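Local structure of S12 family peptidase (Streptomyces sp. 82F2, 3WWX) at residues T61-L64 against Q65-A68; D76-E79 against K80-G84; V85-N89 against G90-R94; G167-I170 against E171-G175; L259-K262 against S263-N266. The protein probably hydrolyses amide bonds with selectivity for D-configured substrates, as a D-stereospecific amidohydrolase of the S12 peptidase family, which shares the serine beta-lactamase fold. One frame throughout, in Å; residues are numbered along the deposited sequence.

Interaction 1: residues T61-L64 against Q65-A68; sequences TVLL and QLQA
T61-L64 runs straight on into Q65-A68 as the last two turns of helix 55-68, and the carbonyls of T61, V62, L63 and L64 each accept the N-H four residues on, with Q65 N 2.9 Å from T61 O. V62 and L66 stand side by side one turn apart and point the same way. V62 CG1 lies anti to its own N (chi1 169°), which leans this methyl along the helix to L66 CD1 at 4.0 Å. L66 CG also sits against the backbone, 3.3 Å from V62 O. L63 CD2 approaches the same methyl, L66 CD1, at 4.3 Å. These apolar groups face helices 160-174 and 178-187, where I170 and A181 pack on V62.

L64 and Q67 lie side by side on another face; the polar atoms there are L64 O and the Q67 amide. Water 1 donates to L64 O at 2.9 Å and accepts from Q67 NE2 at 2.8 Å. L64 O therefore takes the water as well as A68 N, which is 3.0 Å away. Q65 CG lies 3.4 Å from T61 O, and its chain is extended beyond CG.

In serine beta-lactamase folds a helix of this kind carries the Ser-x-x-Lys motif near its start. Here, at the other end, L64 packs toward L260 and M268. The glutamines bond among these apolar contacts. Q65 reaches R185 of helix 178-187 and L259 O, and Q67 reaches L74 N and E267 OE1. Each amide thus uses both its oxygen and its nitrogen.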
loop_
_atom_site.group_PDB
_atom_site.type_symbol
_atom_site.label_atom_id
_atom_site.label_comp_id
_atom_site.label_asym_id
_atom_site.label_seq_id
_atom_site.Cartn_x
_atom_site.Cartn_y
_atom_site.Cartn_z
ATOM N N THR A 61 -10.693 -1.686 2.269
ATOM C CA THR A 61 -11.918 -0.882 2.333
ATOM C C THR A 61 -13.053 -1.576 1.590
ATOM O O THR A 61 -14.170 -1.641 2.080
ATOM C CB THR A 61 -11.685 0.527 1.764
ATOM O OG1 THR A 61 -10.721 1.211 2.574
ATOM C CG2 THR A 61 -12.980 1.359 1.778
ATOM N N VAL A 62 -12.767 -2.120 0.425
ATOM C CA VAL A 62 -13.803 -2.822 -0.338
ATOM C C VAL A 62 -14.335 -4.003 0.455
ATOM O O VAL A 62 -15.548 -4.202 0.544
ATOM C CB VAL A 62 -13.273 -3.286 -1.696
ATOM C CG1 VAL A 62 -14.258 -4.234 -2.373
ATOM C CG2 VAL A 62 -12.984 -2.092 -2.572
ATOM N N LEU A 63 -13.455 -4.805 1.051
ATOM C CA LEU A 63 -13.920 -5.970 1.796
ATOM C C LEU A 63 -14.727 -5.562 3.008
ATOM O O LEU A 63 -15.686 -6.243 3.367
ATOM C CB LEU A 63 -12.763 -6.865 2.209
ATOM C CG LEU A 63 -12.347 -7.763 1.059
ATOM C CD1 LEU A 63 -10.955 -8.283 1.301
ATOM C CD2 LEU A 63 -13.330 -8.927 0.898
ATOM N N LEU A 64 -14.352 -4.463 3.652
ATOM C CA LEU A 64 -15.149 -3.978 4.777
ATOM C C LEU A 64 -16.522 -3.468 4.342
ATOM O O LEU A 64 -17.504 -3.671 5.064
ATOM C CB LEU A 64 -14.347 -2.928 5.562
ATOM C CG LEU A 64 -13.249 -3.554 6.431
ATOM C CD1 LEU A 64 -12.140 -2.552 6.725
ATOM C CD2 LEU A 64 -13.843 -4.080 7.738
ATOM N N GLN A 65 -16.609 -2.836 3.185
ATOM C CA GLN A 65 -17.915 -2.488 2.640
ATOM C C GLN A 65 -18.736 -3.731 2.351
ATOM O O GLN A 65 -19.927 -3.773 2.672
ATOM C CB GLN A 65 -17.791 -1.648 1.380
ATOM C CG GLN A 65 -17.246 -0.242 1.599
ATOM C CD GLN A 65 -17.430 0.620 0.381
ATOM O OE1 GLN A 65 -17.724 0.126 -0.709
ATOM N NE2 GLN A 65 -17.281 1.932 0.551
ATOM N N LEU A 66 -18.128 -4.740 1.742
ATOM C CA LEU A 66 -18.878 -5.952 1.418
ATOM C C LEU A 66 -19.402 -6.621 2.683
ATOM O O LEU A 66 -20.522 -7.139 2.696
ATOM C CB LEU A 66 -18.025 -6.922 0.588
ATOM C CG LEU A 66 -17.643 -6.427 -0.807
ATOM C CD1 LEU A 66 -16.571 -7.335 -1.391
ATOM C CD2 LEU A 66 -18.874 -6.358 -1.725
ATOM N N GLN A 67 -18.615 -6.588 3.755
ATOM C CA GLN A 67 -19.064 -7.136 5.027
ATOM C C GLN A 67 -20.239 -6.313 5.572
ATOM O O GLN A 67 -21.205 -6.880 6.107
ATOM C CB GLN A 67 -17.929 -7.222 6.052
ATOM C CG GLN A 67 -18.425 -7.657 7.432
ATOM C CD GLN A 67 -17.330 -7.869 8.439
ATOM O OE1 GLN A 67 -17.053 -9.005 8.847
ATOM N NE2 GLN A 67 -16.708 -6.779 8.878
ATOM N N ALA A 68 -20.147 -4.994 5.460
ATOM C CA ALA A 68 -21.213 -4.090 5.920
ATOM C C ALA A 68 -22.503 -4.319 5.138
ATOM O O ALA A 68 -23.592 -4.040 5.646
ATOM C CB ALA A 68 -20.775 -2.663 5.773
HETATM O O HOH W 1 -17.650 -4.307 7.845
#

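Interaction 2: residues D76-E79 against K80-G84; sequences DPVE and KWLPG
A short, weakly bonded helical turn, 78-81, links the loop after helix 55-68 to the loop that begins at L82, and D76 and W81 meet across it. W81 NE1 donates to D76 OD2 at 3.0 Å, nearly straight (165°). The oxygen lies in the plane of the indole, at its edge. It is met on its anti side, somewhat out of the carboxylate plane, and that plane is turned 31° from the ring. K80 comes from another direction. Its CG lies over one face of the W81 ring, toward the rim, and its CD rests 3.7 Å from D76 CG. The lysine then ends at a long salt bridge, NZ to D76 OD2 at 3.9 Å.

V78 O holds the turn together by accepting both W81 N and L82 N, the second at 2.8 Å. On the inner side V78 CG1 meets L82 CD1 at 4.0 Å. L82 goes on to pack against helix 160-174.

E79 is bent at chi2 (77°), and this folds its carboxylate back over the end of the turn. OE1 accepts G84 N at 2.8 Å, from above the carboxylate plane, and also takes a salt bridge from R87. Water 2 donates to E79 OE2 and to L82 O, each at 2.9 Å. G84 has a positive phi, which suits glycine in the loop after the turn.

Both acids have several donors or positive groups close by. This would favour their ionised forms. D76 fixes the edge of the indole, and E79 ties down the loop after the turn.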
loop_
_atom_site.group_PDB
_atom_site.type_symbol
_atom_site.label_atom_id
_atom_site.label_comp_id
_atom_site.label_asym_id
_atom_site.label_seq_id
_atom_site.Cartn_x
_atom_site.Cartn_y
_atom_site.Cartn_z
ATOM N N ASP A 76 -14.933 -15.465 8.351
ATOM C CA ASP A 76 -15.052 -16.671 7.525
ATOM C C ASP A 76 -13.658 -17.249 7.231
ATOM O O ASP A 76 -12.707 -16.498 6.992
ATOM C CB ASP A 76 -15.694 -16.371 6.160
ATOM C CG ASP A 76 -17.203 -16.138 6.215
ATOM O OD1 ASP A 76 -17.862 -16.560 7.199
ATOM O OD2 ASP A 76 -17.729 -15.548 5.239
ATOM N N PRO A 77 -13.530 -18.574 7.192
ATOM C CA PRO A 77 -12.284 -19.147 6.679
ATOM C C PRO A 77 -12.062 -18.799 5.212
ATOM O O PRO A 77 -13.000 -18.707 4.428
ATOM C CB PRO A 77 -12.486 -20.667 6.827
ATOM C CG PRO A 77 -13.597 -20.813 7.800
ATOM C CD PRO A 77 -14.471 -19.614 7.655
ATOM N N VAL A 78 -10.807 -18.613 4.843
ATOM C CA VAL A 78 -10.474 -18.334 3.464
ATOM C C VAL A 78 -10.984 -19.455 2.546
ATOM O O VAL A 78 -11.450 -19.199 1.433
ATOM C CB VAL A 78 -8.956 -18.144 3.323
ATOM C CG1 VAL A 78 -8.557 -18.018 1.867
ATOM C CG2 VAL A 78 -8.503 -16.902 4.104
ATOM N N GLU A 79 -10.942 -20.689 3.053
ATOM C CA GLU A 79 -11.406 -21.859 2.293
ATOM C C GLU A 79 -12.856 -21.730 1.808
ATOM O O GLU A 79 -13.208 -22.228 0.735
ATOM C CB GLU A 79 -11.244 -23.119 3.147
ATOM C CG GLU A 79 -11.576 -24.428 2.416
ATOM C CD GLU A 79 -10.489 -24.879 1.462
ATOM O OE1 GLU A 79 -10.809 -25.664 0.548
ATOM O OE2 GLU A 79 -9.313 -24.480 1.646
ATOM N N LYS A 80 -13.690 -21.059 2.601
ATOM C CA LYS A 80 -15.087 -20.846 2.220
ATOM C C LYS A 80 -15.204 -20.133 0.886
ATOM O O LYS A 80 -16.032 -20.470 0.042
ATOM C CB LYS A 80 -15.813 -20.052 3.302
ATOM C CG LYS A 80 -17.280 -19.800 3.039
ATOM C CD LYS A 80 -17.943 -19.212 4.272
ATOM C CE LYS A 80 -19.453 -19.092 4.112
ATOM N NZ LYS A 80 -19.808 -18.090 3.099
ATOM N N TRP A 81 -14.337 -19.135 0.692
ATOM C CA TRP A 81 -14.395 -18.282 -0.475
ATOM C C TRP A 81 -13.467 -18.723 -1.595
ATOM O O TRP A 81 -13.774 -18.489 -2.758
ATOM C CB TRP A 81 -14.093 -16.839 -0.050
ATOM C CG TRP A 81 -15.183 -16.343 0.807
ATOM C CD1 TRP A 81 -15.210 -16.286 2.165
ATOM C CD2 TRP A 81 -16.455 -15.913 0.354
ATOM N NE1 TRP A 81 -16.440 -15.824 2.594
ATOM C CE2 TRP A 81 -17.216 -15.578 1.494
ATOM C CE3 TRP A 81 -17.024 -15.760 -0.909
ATOM C CZ2 TRP A 81 -18.525 -15.113 1.403
ATOM C CZ3 TRP A 81 -18.336 -15.291 -0.997
ATOM C CH2 TRP A 81 -19.061 -14.970 0.152
ATOM N N LEU A 82 -12.340 -19.340 -1.231
ATOM C CA LEU A 82 -11.337 -19.792 -2.189
ATOM C C LEU A 82 -10.997 -21.267 -1.959
ATOM O O LEU A 82 -9.889 -21.616 -1.560
ATOM C CB LEU A 82 -10.052 -18.947 -2.056
ATOM C CG LEU A 82 -10.202 -17.432 -2.187
ATOM C CD1 LEU A 82 -8.861 -16.781 -1.967
ATOM C CD2 LEU A 82 -10.768 -17.033 -3.541
ATOM N N PRO A 83 -11.960 -22.155 -2.222
ATOM C CA PRO A 83 -11.736 -23.571 -1.907
ATOM C C PRO A 83 -10.525 -24.169 -2.618
ATOM O O PRO A 83 -10.375 -23.983 -3.821
ATOM C CB PRO A 83 -13.036 -24.255 -2.358
ATOM C CG PRO A 83 -13.782 -23.251 -3.147
ATOM C CD PRO A 83 -13.301 -21.888 -2.760
ATOM N N GLY A 84 -9.681 -24.850 -1.843
ATOM C CA GLY A 84 -8.497 -25.511 -2.357
ATOM C C GLY A 84 -7.318 -24.622 -2.712
ATOM O O GLY A 84 -6.277 -25.127 -3.096
HETATM O O HOH W 2 -8.084 -22.094 0.618
#

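Interaction 3: residues V85-N89 against G90-R94; sequences VVRGN and GHDGR
The guanidinium groups of R87 and R94 lie flat on each other, centres 3.4 Å apart and planes at 16°. R87 CZ sits over the middle of the R94 group, while R94 NH1 lies over one face of R87, toward its rim. At the edge of R94, in plane, is D92 OD1, which takes NE at 2.6 Å on its syn side. R87 turns its own NH2 to E79. The two like charges thus stack with a carboxylate beside each. G88 O lies at the edge of the H91 ring and in its plane, 2.9 Å from ND1; chi1 of -74° turns the ring to it.

This loop joins helix 78-81 to helix 98-102 and doubles back on itself: 86-89 and 90-94 run 153° apart, without regular strand. G93 N bonds to V86 O at 2.8 Å across it. At the bend, H91 N joins ND1 on G88 O, coming from above the carbonyl plane. G90 has backbone angles at which a CB would press on N89 O, so glycine is called for. D92 OD1 also accepts R94 N at 2.9 Å, which closes an Asx turn; NE and N reach this oxygen from opposite faces of the carboxylate. H91 CB touches V86 CG1 at 3.9 Å. H91 NE2 bonds to Y109 N.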
loop_
_atom_site.group_PDB
_atom_site.type_symbol
_atom_site.label_atom_id
_atom_site.label_comp_id
_atom_site.label_asym_id
_atom_site.label_seq_id
_atom_site.Cartn_x
_atom_site.Cartn_y
_atom_site.Cartn_z
ATOM N N VAL A 85 -7.465 -23.309 -2.572
ATOM C CA VAL A 85 -6.442 -22.381 -3.064
ATOM C C VAL A 85 -5.272 -22.264 -2.107
ATOM O O VAL A 85 -4.125 -22.176 -2.545
ATOM C CB VAL A 85 -7.056 -20.987 -3.327
ATOM C CG1 VAL A 85 -5.984 -19.936 -3.713
ATOM C CG2 VAL A 85 -8.091 -21.093 -4.427
ATOM N N VAL A 86 -5.550 -22.223 -0.810
ATOM C CA VAL A 86 -4.492 -22.072 0.191
ATOM C C VAL A 86 -4.287 -23.428 0.871
ATOM O O VAL A 86 -4.939 -23.715 1.872
ATOM C CB VAL A 86 -4.863 -20.958 1.203
ATOM C CG1 VAL A 86 -3.752 -20.765 2.239
ATOM C CG2 VAL A 86 -5.128 -19.628 0.477
ATOM N N ARG A 87 -3.418 -24.286 0.308
ATOM C CA ARG A 87 -3.226 -25.663 0.820
ATOM C C ARG A 87 -1.774 -26.194 0.832
ATOM O O ARG A 87 -1.506 -27.320 1.239
ATOM C CB ARG A 87 -4.052 -26.654 -0.026
ATOM C CG ARG A 87 -5.539 -26.445 0.046
ATOM C CD ARG A 87 -6.066 -26.729 1.447
ATOM N NE ARG A 87 -7.512 -26.934 1.430
ATOM C CZ ARG A 87 -8.098 -28.108 1.214
ATOM N NH1 ARG A 87 -7.368 -29.202 1.013
ATOM N NH2 ARG A 87 -9.418 -28.192 1.201
ATOM N N GLY A 88 -0.838 -25.396 0.381
ATOM C CA GLY A 88 0.480 -25.928 0.070
ATOM C C GLY A 88 1.456 -25.965 1.215
ATOM O O GLY A 88 1.610 -24.993 1.941
ATOM N N ASN A 89 2.134 -27.103 1.379
ATOM C CA ASN A 89 3.250 -27.262 2.296
ATOM C C ASN A 89 2.980 -26.712 3.698
ATOM O O ASN A 89 3.829 -26.023 4.261
ATOM C CB ASN A 89 4.506 -26.608 1.690
ATOM C CG ASN A 89 5.810 -27.268 2.140
ATOM O OD1 ASN A 89 5.819 -28.090 3.047
ATOM N ND2 ASN A 89 6.924 -26.890 1.510
ATOM N N GLY A 90 1.786 -26.987 4.226
ATOM C CA GLY A 90 1.403 -26.561 5.557
ATOM C C GLY A 90 0.429 -25.397 5.589
ATOM O O GLY A 90 -0.237 -25.163 6.603
ATOM N N HIS A 91 0.351 -24.638 4.506
ATOM C CA HIS A 91 -0.665 -23.594 4.422
ATOM C C HIS A 91 -2.042 -24.231 4.438
ATOM O O HIS A 91 -2.276 -25.226 3.766
ATOM C CB HIS A 91 -0.514 -22.802 3.122
ATOM C CG HIS A 91 0.649 -21.855 3.113
ATOM N ND1 HIS A 91 1.885 -22.161 2.561
ATOM C CD2 HIS A 91 0.765 -20.593 3.587
ATOM C CE1 HIS A 91 2.688 -21.125 2.681
ATOM N NE2 HIS A 91 2.029 -20.158 3.305
ATOM N N ASP A 92 -2.982 -23.632 5.162
ATOM C CA ASP A 92 -4.309 -24.212 5.262
ATOM C C ASP A 92 -5.388 -23.151 5.408
ATOM O O ASP A 92 -5.626 -22.615 6.507
ATOM C CB ASP A 92 -4.360 -25.147 6.468
ATOM C CG ASP A 92 -5.602 -25.999 6.489
ATOM O OD1 ASP A 92 -6.512 -25.740 5.669
ATOM O OD2 ASP A 92 -5.654 -26.927 7.331
ATOM N N GLY A 93 -6.040 -22.859 4.294
ATOM C CA GLY A 93 -7.109 -21.883 4.281
ATOM C C GLY A 93 -8.311 -22.258 5.126
ATOM O O GLY A 93 -9.172 -21.406 5.352
ATOM N N ARG A 94 -8.384 -23.508 5.582
ATOM C CA ARG A 94 -9.461 -23.896 6.492
ATOM C C ARG A 94 -9.252 -23.285 7.876
ATOM O O ARG A 94 -10.199 -23.189 8.663
ATOM C CB ARG A 94 -9.544 -25.435 6.612
ATOM C CG ARG A 94 -9.940 -26.157 5.340
ATOM C CD ARG A 94 -9.469 -27.641 5.325
ATOM N NE ARG A 94 -8.031 -27.783 5.069
ATOM C CZ ARG A 94 -7.459 -28.847 4.492
ATOM N NH1 ARG A 94 -8.197 -29.878 4.093
ATOM N NH2 ARG A 94 -6.139 -28.884 4.303
#

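Interaction 4: residues G167-I170 against E171-G175; sequences GMVI and EKVTG
I170 and T174 stand one turn apart at the C-terminal end of helix 160-174, side by side and pointing the same way. Their CG2 methyls are 4.2 Å apart. I170 CG2 is anti to its backbone N, on the side of the helix that leads to T174. The other branch of I170 turns to V62 and L63 of helix 55-68. T174 holds its hydroxyl between its own N and carbonyl carbon (chi1 64°), and this brings OG1 back onto the helix. V169 and V173 repeat the spacing on the next face, CG1 to CG2 at 4.2 Å. V173 CG2 also lies close to the backbone, 3.3 Å from V169 O. L82, of the loop after helix 78-81, packs on V169.

The lysine leads away from these pairs. K172 is bent at chi2, chi3 and chi4, and its NZ hydrogen-bonds to W81 O. The helix ends at G175, whose positive phi favours glycine. G175 N still reaches E171 O at 2.8 Å.

T174 OG1 also bonds to R176 N, just past the helix. I170 O accepts twice: T174 N lies nearly in line with the carbonyl at 2.9 Å, and OG1 donates from above the carbonyl plane at 2.8 Å.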
loop_
_atom_site.group_PDB
_atom_site.type_symbol
_atom_site.label_atom_id
_atom_site.label_comp_id
_atom_site.label_asym_id
_atom_site.label_seq_id
_atom_site.Cartn_x
_atom_site.Cartn_y
_atom_site.Cartn_z
ATOM N N GLY A 167 -7.902 -9.832 -2.808
ATOM C CA GLY A 167 -8.457 -9.469 -4.093
ATOM C C GLY A 167 -9.264 -10.605 -4.700
ATOM O O GLY A 167 -10.316 -10.384 -5.297
ATOM N N MET A 168 -8.758 -11.820 -4.579
ATOM C CA MET A 168 -9.473 -12.979 -5.105
ATOM C C MET A 168 -10.807 -13.168 -4.369
ATOM O O MET A 168 -11.810 -13.560 -4.995
ATOM C CB MET A 168 -8.596 -14.228 -5.003
ATOM C CG MET A 168 -7.430 -14.174 -5.951
ATOM S SD MET A 168 -6.161 -15.422 -5.625
ATOM C CE MET A 168 -7.043 -16.891 -6.040
ATOM N N VAL A 169 -10.837 -12.873 -3.077
ATOM C CA VAL A 169 -12.084 -12.984 -2.298
ATOM C C VAL A 169 -13.078 -11.955 -2.819
ATOM O O VAL A 169 -14.262 -12.252 -2.991
ATOM C CB VAL A 169 -11.840 -12.802 -0.798
ATOM C CG1 VAL A 169 -13.158 -12.729 -0.027
ATOM C CG2 VAL A 169 -10.961 -13.911 -0.258
ATOM N N ILE A 170 -12.608 -10.737 -3.082
ATOM C CA ILE A 170 -13.473 -9.678 -3.610
ATOM C C ILE A 170 -14.094 -10.148 -4.919
ATOM O O ILE A 170 -15.300 -9.979 -5.134
ATOM C CB ILE A 170 -12.720 -8.352 -3.832
ATOM C CG1 ILE A 170 -12.316 -7.727 -2.498
ATOM C CG2 ILE A 170 -13.589 -7.361 -4.620
ATOM C CD1 ILE A 170 -11.299 -6.550 -2.647
ATOM N N GLU A 171 -13.287 -10.744 -5.782
ATOM C CA GLU A 171 -13.781 -11.218 -7.059
ATOM C C GLU A 171 -14.855 -12.303 -6.851
ATOM O O GLU A 171 -15.845 -12.325 -7.585
ATOM C CB GLU A 171 -12.650 -11.719 -7.967
ATOM C CG GLU A 171 -13.188 -12.128 -9.337
ATOM C CD GLU A 171 -12.144 -12.366 -10.405
ATOM O OE1 GLU A 171 -12.449 -13.155 -11.324
ATOM O OE2 GLU A 171 -11.058 -11.762 -10.369
ATOM N N LYS A 172 -14.670 -13.186 -5.874
ATOM C CA LYS A 172 -15.642 -14.267 -5.632
ATOM C C LYS A 172 -16.949 -13.683 -5.107
ATOM O O LYS A 172 -18.033 -14.073 -5.547
ATOM C CB LYS A 172 -15.088 -15.278 -4.640
ATOM C CG LYS A 172 -15.955 -16.521 -4.426
ATOM C CD LYS A 172 -16.162 -17.339 -5.707
ATOM C CE LYS A 172 -14.859 -17.773 -6.391
ATOM N NZ LYS A 172 -14.161 -18.908 -5.709
ATOM N N VAL A 173 -16.861 -12.738 -4.175
ATOM C CA VAL A 173 -18.058 -12.110 -3.612
ATOM C C VAL A 173 -18.841 -11.323 -4.661
ATOM O O VAL A 173 -20.078 -11.410 -4.712
ATOM C CB VAL A 173 -17.716 -11.186 -2.412
ATOM C CG1 VAL A 173 -18.946 -10.428 -1.919
ATOM C CG2 VAL A 173 -17.101 -11.979 -1.274
ATOM N N THR A 174 -18.143 -10.547 -5.489
ATOM C CA THR A 174 -18.780 -9.602 -6.398
ATOM C C THR A 174 -19.036 -10.159 -7.801
ATOM O O THR A 174 -19.847 -9.592 -8.540
ATOM C CB THR A 174 -17.937 -8.316 -6.573
ATOM O OG1 THR A 174 -16.685 -8.643 -7.200
ATOM C CG2 THR A 174 -17.708 -7.622 -5.245
ATOM N N GLY A 175 -18.341 -11.231 -8.177
ATOM C CA GLY A 175 -18.406 -11.748 -9.540
ATOM C C GLY A 175 -17.699 -10.915 -10.592
ATOM O O GLY A 175 -17.851 -11.163 -11.787
#

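Interaction 5: residues L259-K262 against S263-N266; sequences LLPK and SALN
A264 is the small bump here, and L260 and P261 form the shallow hollow that takes it. Its CB rests on L260 CB at 3.9 Å and P261 CD at 3.8 Å, which lie side by side. P261 CG and O complete this surface, with P261 O 3.5 Å from A264 CB. L260 is the larger side chain. Its CG lies beside its own N (chi1 -65°), which sends the branch toward the start of the helix. There CD2 touches A264 CB at 4.1 Å, and CD1 comes up against the backbone of L265, 4.2 Å from its CA. The CB atoms of L260 and L265 are farther apart and meet loosely.

P261 holds the N-cap position of helix 262-268. Its O accepts L265 N at 3.0 Å in an almost straight bond (171°). This bond begins the helical pattern of 262-268. K262 O follows the same pattern and accepts N266 N at 2.9 Å. N266 CB lies close to K262 O. K262 and S263 lie on the exposed side, and the bent lysine chain runs away from the hollow.

The contact is the entry to a short helix, where a loop leucine and a proline ring brace an alanine. The outer sides of these residues meet other parts of the helical region. L64 and Q65 of helix 55-68 pack on L260, and A68 packs on P261. L254 of helix 244-255 also touches L260. L265 packs on R316, just past strand 308-315 of the main antiparallel sheet.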
loop_
_atom_site.group_PDB
_atom_site.type_symbol
_atom_site.label_atom_id
_atom_site.label_comp_id
_atom_site.label_asym_id
_atom_site.label_seq_id
_atom_site.Cartn_x
_atom_site.Cartn_y
_atom_site.Cartn_z
ATOM N N LEU A 259 -16.595 6.237 4.048
ATOM C CA LEU A 259 -16.611 5.055 3.191
ATOM C C LEU A 259 -17.075 3.805 3.917
ATOM O O LEU A 259 -17.279 2.768 3.296
ATOM C CB LEU A 259 -15.194 4.800 2.653
ATOM C CG LEU A 259 -14.659 5.854 1.695
ATOM C CD1 LEU A 259 -13.168 5.652 1.401
ATOM C CD2 LEU A 259 -15.438 5.789 0.400
ATOM N N LEU A 260 -17.208 3.887 5.234
ATOM C CA LEU A 260 -17.496 2.716 6.066
ATOM C C LEU A 260 -18.379 3.104 7.233
ATOM O O LEU A 260 -18.195 4.169 7.820
ATOM C CB LEU A 260 -16.217 2.130 6.650
ATOM C CG LEU A 260 -15.186 1.540 5.682
ATOM C CD1 LEU A 260 -13.948 1.132 6.437
ATOM C CD2 LEU A 260 -15.768 0.344 4.936
ATOM N N PRO A 261 -19.325 2.228 7.604
ATOM C CA PRO A 261 -20.041 2.491 8.854
ATOM C C PRO A 261 -19.127 2.333 10.074
ATOM O O PRO A 261 -18.004 1.800 9.984
ATOM C CB PRO A 261 -21.170 1.450 8.846
ATOM C CG PRO A 261 -20.657 0.346 8.003
ATOM C CD PRO A 261 -19.727 0.959 6.982
ATOM N N LYS A 262 -19.617 2.786 11.223
ATOM C CA LYS A 262 -18.833 2.801 12.456
ATOM C C LYS A 262 -18.219 1.454 12.783
ATOM O O LYS A 262 -17.051 1.385 13.164
ATOM C CB LYS A 262 -19.726 3.227 13.637
ATOM C CG LYS A 262 -19.129 2.958 15.041
ATOM C CD LYS A 262 -20.188 2.564 16.076
ATOM C CE LYS A 262 -21.104 3.728 16.411
ATOM N NZ LYS A 262 -22.006 3.436 17.583
ATOM N N SER A 263 -19.006 0.387 12.692
ATOM C CA SER A 263 -18.518 -0.924 13.110
ATOM C C SER A 263 -17.365 -1.330 12.208
ATOM O O SER A 263 -16.386 -1.909 12.664
ATOM C CB SER A 263 -19.626 -1.983 13.042
ATOM O OG SER A 263 -20.173 -2.052 11.739
ATOM N N ALA A 264 -17.506 -1.034 10.922
ATOM C CA ALA A 264 -16.481 -1.408 9.943
ATOM C C ALA A 264 -15.191 -0.624 10.158
ATOM O O ALA A 264 -14.088 -1.198 10.162
ATOM C CB ALA A 264 -16.994 -1.207 8.564
ATOM N N LEU A 265 -15.289 0.693 10.333
ATOM C CA LEU A 265 -14.087 1.468 10.610
ATOM C C LEU A 265 -13.447 1.051 11.934
ATOM O O LEU A 265 -12.226 1.072 12.106
ATOM C CB LEU A 265 -14.395 2.965 10.602
ATOM C CG LEU A 265 -13.202 3.921 10.709
ATOM C CD1 LEU A 265 -12.154 3.642 9.637
ATOM C CD2 LEU A 265 -13.678 5.338 10.601
ATOM N N ASN A 266 -14.273 0.662 12.901
ATOM C CA ASN A 266 -13.732 0.157 14.157
ATOM C C ASN A 266 -12.900 -1.121 13.957
ATOM O O ASN A 266 -11.841 -1.282 14.566
ATOM C CB ASN A 266 -14.861 -0.174 15.128
ATOM C CG ASN A 266 -14.344 -0.659 16.456
ATOM O OD1 ASN A 266 -13.613 0.054 17.154
ATOM N ND2 ASN A 266 -14.702 -1.890 16.815
#

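Interaction 1 lies on helix 55-68 and interaction 4 on helix 160-174; the two pack together, with centres 11 Å apart and L63 CG 3.6 Å from I170 CG1. Interaction 5 packs on another side of helix 55-68, its centre 9 Å from that of interaction 1. Interaction 2 leans on interaction 4, with W81 CZ3 3.5 Å from V173 CG2. It leads directly into interaction 3, where E79 N lies 3.0 Å from G93 O. Interactions 3 and 5 are the far ends of this chain of contacts, about 30 Å apart between centres. None of the five includes a residue of the octane 1,8-diamine pocket, which is lined by F122, S213, H306 and D329 among others.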